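Local coordinates for protein carboxylic ester hydrolase (Aspergillus niger, PDB 7K4O) that hydrolyses ester bonds of tannins as a serine esterase of the tannase family, probably releasing gallic acid, at residues S43-S46 / S52-I55; A251-A254 / K258-W261; A254-G257 / V263-T266. All coordinates share one frame; numbering follows the deposited sequence.

Interaction 1. Residues S43-S46 / S52-I55. With MAN (alpha-D-mannopyranose), chain B.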
loop_
_atom_site.group_PDB
_atom_site.type_symbol
_atom_site.label_atom_id
_atom_site.label_comp_id
_atom_site.label_asym_id
_atom_site.label_seq_id
_atom_site.Cartn_x
_atom_site.Cartn_y
_atom_site.Cartn_z
ATOM N N SER A 43 -5.253 9.124 -25.518
ATOM C CA SER A 43 -4.135 8.643 -24.703
ATOM C C SER A 43 -4.320 7.167 -24.401
ATOM O O SER A 43 -5.277 6.772 -23.727
ATOM C CB SER A 43 -4.002 9.500 -23.480
ATOM O OG SER A 43 -3.008 9.021 -22.622
ATOM N N SER A 44 -3.358 6.348 -24.805
ATOM C CA SER A 44 -3.347 4.901 -24.510
ATOM C C SER A 44 -2.756 4.688 -23.117
ATOM O O SER A 44 -1.661 5.198 -22.879
ATOM C CB SER A 44 -2.540 4.162 -25.562
ATOM O OG SER A 44 -3.390 3.916 -26.660
ATOM N N VAL A 45 -3.479 4.000 -22.253
ATOM C CA VAL A 45 -3.053 3.834 -20.833
ATOM C C VAL A 45 -3.158 2.372 -20.478
ATOM O O VAL A 45 -4.015 1.653 -21.017
ATOM C CB VAL A 45 -3.887 4.739 -19.891
ATOM C CG1 VAL A 45 -3.675 6.208 -20.222
ATOM C CG2 VAL A 45 -5.358 4.431 -19.978
ATOM N N SER A 46 -2.350 1.956 -19.517
ATOM C CA SER A 46 -2.319 0.569 -19.042
ATOM C C SER A 46 -1.634 0.568 -17.677
ATOM O O SER A 46 -0.805 1.434 -17.420
ATOM C CB SER A 46 -1.588 -0.335 -20.017
ATOM O OG SER A 46 -0.251 0.098 -20.129
ATOM N N SER A 52 -6.684 -1.916 -19.763
ATOM C CA SER A 52 -6.146 -1.045 -20.820
ATOM C C SER A 52 -7.263 -0.249 -21.464
ATOM O O SER A 52 -8.390 -0.761 -21.642
ATOM C CB SER A 52 -5.337 -1.848 -21.818
ATOM O OG SER A 52 -4.222 -2.407 -21.105
ATOM N N ALA A 53 -6.981 0.979 -21.807
ATOM C CA ALA A 53 -7.991 1.857 -22.423
ATOM C C ALA A 53 -7.316 2.942 -23.240
ATOM O O ALA A 53 -6.145 3.208 -23.073
ATOM C CB ALA A 53 -8.895 2.485 -21.382
ATOM N N THR A 54 -8.130 3.639 -24.001
ATOM C CA THR A 54 -7.760 4.895 -24.662
ATOM C C THR A 54 -8.676 5.991 -24.146
ATOM O O THR A 54 -9.917 5.806 -24.180
ATOM C CB THR A 54 -7.836 4.777 -26.197
ATOM O OG1 THR A 54 -6.987 3.699 -26.580
ATOM C CG2 THR A 54 -7.340 6.011 -26.883
ATOM N N ILE A 55 -8.106 7.071 -23.618
ATOM C CA ILE A 55 -8.924 8.106 -22.905
ATOM C C ILE A 55 -8.718 9.483 -23.496
ATOM O O ILE A 55 -7.656 9.788 -24.070
ATOM C CB ILE A 55 -8.657 8.099 -21.383
ATOM C CG1 ILE A 55 -7.198 8.359 -21.075
ATOM C CG2 ILE A 55 -9.103 6.776 -20.817
ATOM C CD1 ILE A 55 -6.899 8.472 -19.585
HETATM C C1 MAN B . -8.359 -7.197 -22.000
HETATM C C2 MAN B . -8.015 -5.894 -21.219
HETATM C C3 MAN B . -6.817 -6.214 -20.330
HETATM C C4 MAN B . -7.126 -7.310 -19.314
HETATM C C5 MAN B . -7.690 -8.535 -20.060
HETATM C C6 MAN B . -8.359 -9.551 -19.189
HETATM O O2 MAN B . -9.117 -5.497 -20.394
HETATM O O3 MAN B . -6.469 -4.951 -19.775
HETATM O O4 MAN B . -5.922 -7.681 -18.636
HETATM O O5 MAN B . -8.708 -8.185 -21.025
HETATM O O6 MAN B . -8.736 -10.791 -19.987
#

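Interaction 2. Residues A251-A254 / K258-W261. With CA (calcium ion), chain K.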
loop_
_atom_site.group_PDB
_atom_site.type_symbol
_atom_site.label_atom_id
_atom_site.label_comp_id
_atom_site.label_asym_id
_atom_site.label_seq_id
_atom_site.Cartn_x
_atom_site.Cartn_y
_atom_site.Cartn_z
ATOM N N ALA A 251 7.957 -26.402 -2.427
ATOM C CA ALA A 251 7.423 -27.262 -1.351
ATOM C C ALA A 251 5.978 -26.881 -1.022
ATOM O O ALA A 251 5.268 -27.729 -0.502
ATOM C CB ALA A 251 8.307 -27.195 -0.125
ATOM N N CYS A 252 5.543 -25.638 -1.258
ATOM C CA CYS A 252 4.249 -25.145 -0.700
ATOM C C CYS A 252 3.240 -24.906 -1.826
ATOM O O CYS A 252 2.053 -24.755 -1.496
ATOM C CB CYS A 252 4.486 -23.873 0.109
ATOM S SG CYS A 252 5.473 -24.172 1.605
ATOM N N ASP A 253 3.669 -24.962 -3.092
ATOM C CA ASP A 253 2.776 -24.782 -4.269
ATOM C C ASP A 253 1.492 -25.599 -4.129
ATOM O O ASP A 253 0.372 -25.016 -4.276
ATOM C CB ASP A 253 3.514 -25.104 -5.541
ATOM C CG ASP A 253 2.660 -25.008 -6.788
ATOM O OD1 ASP A 253 1.588 -24.332 -6.753
ATOM O OD2 ASP A 253 3.097 -25.585 -7.811
ATOM N N ALA A 254 1.633 -26.905 -3.853
ATOM C CA ALA A 254 0.523 -27.884 -3.916
ATOM C C ALA A 254 -0.345 -27.808 -2.664
ATOM O O ALA A 254 -1.400 -28.421 -2.622
ATOM C CB ALA A 254 1.078 -29.277 -4.120
ATOM N N LYS A 258 -3.666 -26.784 -5.978
ATOM C CA LYS A 258 -3.453 -26.462 -7.394
ATOM C C LYS A 258 -1.964 -26.366 -7.654
ATOM O O LYS A 258 -1.292 -25.507 -7.091
ATOM C CB LYS A 258 -4.178 -25.184 -7.823
ATOM C CG LYS A 258 -4.116 -24.969 -9.328
ATOM C CD LYS A 258 -4.900 -23.804 -9.857
ATOM C CE LYS A 258 -4.981 -23.916 -11.365
ATOM N NZ LYS A 258 -5.296 -22.620 -11.968
ATOM N N VAL A 259 -1.465 -27.199 -8.563
ATOM C CA VAL A 259 -0.038 -27.167 -8.949
ATOM C C VAL A 259 0.101 -26.178 -10.095
ATOM O O VAL A 259 -0.260 -26.502 -11.240
ATOM C CB VAL A 259 0.500 -28.579 -9.290
ATOM C CG1 VAL A 259 1.896 -28.500 -9.869
ATOM C CG2 VAL A 259 0.465 -29.467 -8.064
ATOM N N ASP A 260 0.595 -24.984 -9.786
ATOM C CA ASP A 260 0.647 -23.859 -10.748
ATOM C C ASP A 260 1.866 -22.975 -10.466
ATOM O O ASP A 260 1.992 -21.941 -11.114
ATOM C CB ASP A 260 -0.659 -23.058 -10.689
ATOM C CG ASP A 260 -0.996 -22.507 -9.295
ATOM O OD1 ASP A 260 -0.268 -22.823 -8.324
ATOM O OD2 ASP A 260 -2.050 -21.794 -9.180
ATOM N N TRP A 261 2.804 -23.411 -9.636
ATOM C CA TRP A 261 3.940 -22.566 -9.194
ATOM C C TRP A 261 3.386 -21.212 -8.632
ATOM O O TRP A 261 3.898 -20.160 -8.978
ATOM C CB TRP A 261 4.922 -22.381 -10.338
ATOM C CG TRP A 261 6.280 -21.998 -9.838
ATOM C CD1 TRP A 261 6.853 -20.759 -9.876
ATOM C CD2 TRP A 261 7.212 -22.863 -9.157
ATOM N NE1 TRP A 261 8.091 -20.798 -9.284
ATOM C CE2 TRP A 261 8.342 -22.072 -8.840
ATOM C CE3 TRP A 261 7.227 -24.234 -8.854
ATOM C CZ2 TRP A 261 9.470 -22.605 -8.210
ATOM C CZ3 TRP A 261 8.342 -24.752 -8.226
ATOM C CH2 TRP A 261 9.439 -23.946 -7.904
HETATM CA CA CA K . -0.578 -23.588 -5.969
HETATM O O HOH W 1 -2.494 -21.953 -6.559
#

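Interaction 3. Residues A254-G257 / V263-T266. With CA (calcium ion), chain K.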
loop_
_atom_site.group_PDB
_atom_site.type_symbol
_atom_site.label_atom_id
_atom_site.label_comp_id
_atom_site.label_asym_id
_atom_site.label_seq_id
_atom_site.Cartn_x
_atom_site.Cartn_y
_atom_site.Cartn_z
ATOM N N ALA A 254 1.633 -26.905 -3.853
ATOM C CA ALA A 254 0.523 -27.884 -3.916
ATOM C C ALA A 254 -0.345 -27.808 -2.664
ATOM O O ALA A 254 -1.400 -28.421 -2.622
ATOM C CB ALA A 254 1.078 -29.277 -4.120
ATOM N N MET A 255 0.056 -27.078 -1.629
ATOM C CA MET A 255 -0.766 -27.027 -0.389
ATOM C C MET A 255 -2.113 -26.306 -0.613
ATOM O O MET A 255 -3.055 -26.525 0.184
ATOM C CB MET A 255 0.007 -26.318 0.716
ATOM C CG MET A 255 1.165 -27.142 1.270
ATOM S SD MET A 255 2.109 -26.074 2.423
ATOM C CE MET A 255 3.503 -27.123 2.882
ATOM N N ASP A 256 -2.231 -25.529 -1.678
ATOM C CA ASP A 256 -3.507 -24.851 -2.043
ATOM C C ASP A 256 -4.373 -25.750 -2.955
ATOM O O ASP A 256 -5.482 -25.320 -3.329
ATOM C CB ASP A 256 -3.211 -23.500 -2.692
ATOM C CG ASP A 256 -2.242 -23.507 -3.849
ATOM O OD1 ASP A 256 -2.408 -24.361 -4.772
ATOM O OD2 ASP A 256 -1.350 -22.643 -3.854
ATOM N N GLY A 257 -3.917 -26.966 -3.285
ATOM C CA GLY A 257 -4.688 -27.937 -4.099
ATOM C C GLY A 257 -4.505 -27.729 -5.588
ATOM O O GLY A 257 -5.129 -28.460 -6.405
ATOM N N VAL A 263 2.009 -20.039 -4.662
ATOM C CA VAL A 263 1.610 -20.360 -3.274
ATOM C C VAL A 263 0.465 -19.445 -2.837
ATOM O O VAL A 263 0.729 -18.290 -2.440
ATOM C CB VAL A 263 2.842 -20.244 -2.371
ATOM C CG1 VAL A 263 2.483 -20.495 -0.920
ATOM C CG2 VAL A 263 3.933 -21.195 -2.870
ATOM N N ALA A 264 -0.749 -19.971 -2.868
ATOM C CA ALA A 264 -1.960 -19.259 -2.427
ATOM C C ALA A 264 -2.147 -19.462 -0.940
ATOM O O ALA A 264 -3.024 -18.814 -0.378
ATOM C CB ALA A 264 -3.172 -19.758 -3.174
ATOM N N ARG A 265 -1.441 -20.424 -0.320
ATOM C CA ARG A 265 -1.615 -20.691 1.125
ATOM C C ARG A 265 -0.249 -20.545 1.797
ATOM O O ARG A 265 0.358 -21.574 2.222
ATOM C CB ARG A 265 -2.304 -22.039 1.350
ATOM C CG ARG A 265 -3.734 -22.051 0.819
ATOM C CD ARG A 265 -4.702 -21.230 1.658
ATOM N NE ARG A 265 -4.903 -21.775 2.970
ATOM C CZ ARG A 265 -5.732 -22.748 3.290
ATOM N NH1 ARG A 265 -6.539 -23.275 2.381
ATOM N NH2 ARG A 265 -5.790 -23.177 4.532
ATOM N N THR A 266 0.171 -19.293 2.000
ATOM C CA THR A 266 1.408 -18.999 2.759
ATOM C C THR A 266 1.191 -19.302 4.234
ATOM O O THR A 266 2.218 -19.478 4.945
ATOM C CB THR A 266 1.902 -17.566 2.541
ATOM O OG1 THR A 266 0.885 -16.719 3.060
ATOM C CG2 THR A 266 2.265 -17.310 1.107
HETATM CA CA CA K . -0.578 -23.588 -5.969
HETATM O O HOH W 2 0.022 -22.847 -1.489
HETATM O O HOH W 1 -2.494 -21.953 -6.559
#

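Interaction 1. Residues S43-S46 / S52-I55
Ser43 to Val45 pair with Ala53 to Ile55 as neighbouring antiparallel strands, their N-to-C directions 154° apart. Ser43 and Ile55 form a hydrogen-bonded pair, with Ser43 N to Ile55 O at 2.9 Å and a return bond from Ile55 N to Ser43 O. Val45 and Ala53 form the next such pair. Val45 N reaches Ala53 O at 2.9 Å, and Ala53 N bonds back to Val45 O. Ser44 and Thr54 lie between them as a non-hydrogen-bonded pair.

The apolar side chains share one face. Val45 CG1 touches Ile55 CD1 at 4.0 Å, and the two side chains cross at about a right angle. The other branch of valine, Val45 CG2, lies 4.3 Å from Ala53 CB. Ile55 holds CG1 between its own N and carbonyl carbon (chi1 59°), which brings Ile55 CG1 to 4.2 Å from Ser43 CB. Pro108 and Met112 pack against this face. The side chains of Ser44 and Thr54 lie on the reverse face.

At the far end Ser46 CB meets Ser52 OG at 3.5 Å. Ser52 N gives a nearly straight 3.0 Å bond to O3 of a mannose, which Gln479 and Gly509 also hold. This is a two-stranded beta hairpin, formed by strands 28-47 and 50-66 at one margin of the large mixed sheet, with a protein-linked glycan against its turn end.

Interaction 2. Residues A251-A254 / K258-W261
The carboxylates of Asp253 and Asp260 lie nearly coplanar, their planes 6° apart, and both offer OD1 to the same calcium ion. Asp253 OD1 and Asp260 OD1 are 2.9 Å apart, a spacing the shared metal probably makes tolerable. The Trp261 indole lies oblique to Asp253 OD2 and rests on Ile249 and Ala250. Asp260 N donates almost straight, though long at 3.3 Å, to the syn lone pair of Asp253 OD1, and weakly to Asp253 OD2. Trp261 N meets Asp253 OD2 at 2.9 Å from above the carboxylate plane, 47° out of it. Two successive backbone N-H groups therefore hold the Asp253 carboxylate.

Asp253 binds calcium twice, through its backbone O at 2.4 Å and through OD1. With CG anti to the backbone N (chi1 177°), the carboxylate lies beside its own carbonyl, and both can face the ion. Lys258 O adds a bond to calcium of 2.3 Å. Water 1 is also a ligand and donates to Asp260 OD2 at 2.7 Å. Away from the metal, Ala254 CB packs on Val259 CG2 at 4.0 Å.

Asp256 and Val262 complete the eight-coordinate, all-oxygen site. The ion probably offsets much of the repulsion among the acidic groups, and its bonds to both segments close the loop after helix 238-252.

Interaction 3. Residues A254-G257 / V263-T266
Asp256 grips the calcium with both carboxylate oxygens, and OD2 also accepts hydrogen bonds from Ala264 N and from a water. Asp256 OD1 lies 2.3 Å from calcium and Asp256 OD2 2.4 Å from calcium. Ala264 N donates to Asp256 OD2 at 2.9 Å, nearly straight, on the anti side and 17° out of the carboxylate plane. Water 2 donates to the same Asp256 OD2 at 2.7 Å and accepts from Arg265 N at 3.1 Å. OD2 thus links the metal to the backbone of 264-265, directly and through water.

The carbon atoms close the rest of the contact. Asp256 CB lies 3.8 Å from both Ala264 CB and Arg265 CG, while the carboxylate beyond it is carried to the calcium. The arginine chain then bends at chi2 and chi3. Its NE forms a salt bridge with Asp267, and its NH2 and NH1 hydrogen-bond to Ser538 OG and Pro521 O.

The contact is buried between a helix and a strand. Met255 packs on Leu268 and Asp272 of helix 266-272, which Arg265 precedes as N-cap. Ala264 and Arg265 touch strand 520-524, and Asp256 shares a backbone hydrogen bond with Trp523 of that strand.

Interactions 2 and 3 are parts of one calcium site, which Val262 completes. Their centres are 6 Å apart, they share Ala254, and water 1 belongs to both. Val263 CG2 packs 3.8 Å from Asp253 N, joining them directly. The disulfide Cys252-Cys269 ties the end region of helix 238-252 to helix 266-272. Interaction 1 is separate: its centre is 35 Å from each of the others, and its nearest atoms are about 22 Å from interaction 2 and 24 Å from interaction 3. It meets a glycan rather than a metal. None of the segments holds a residue of the gallic acid pocket, which includes Ser186 and His465.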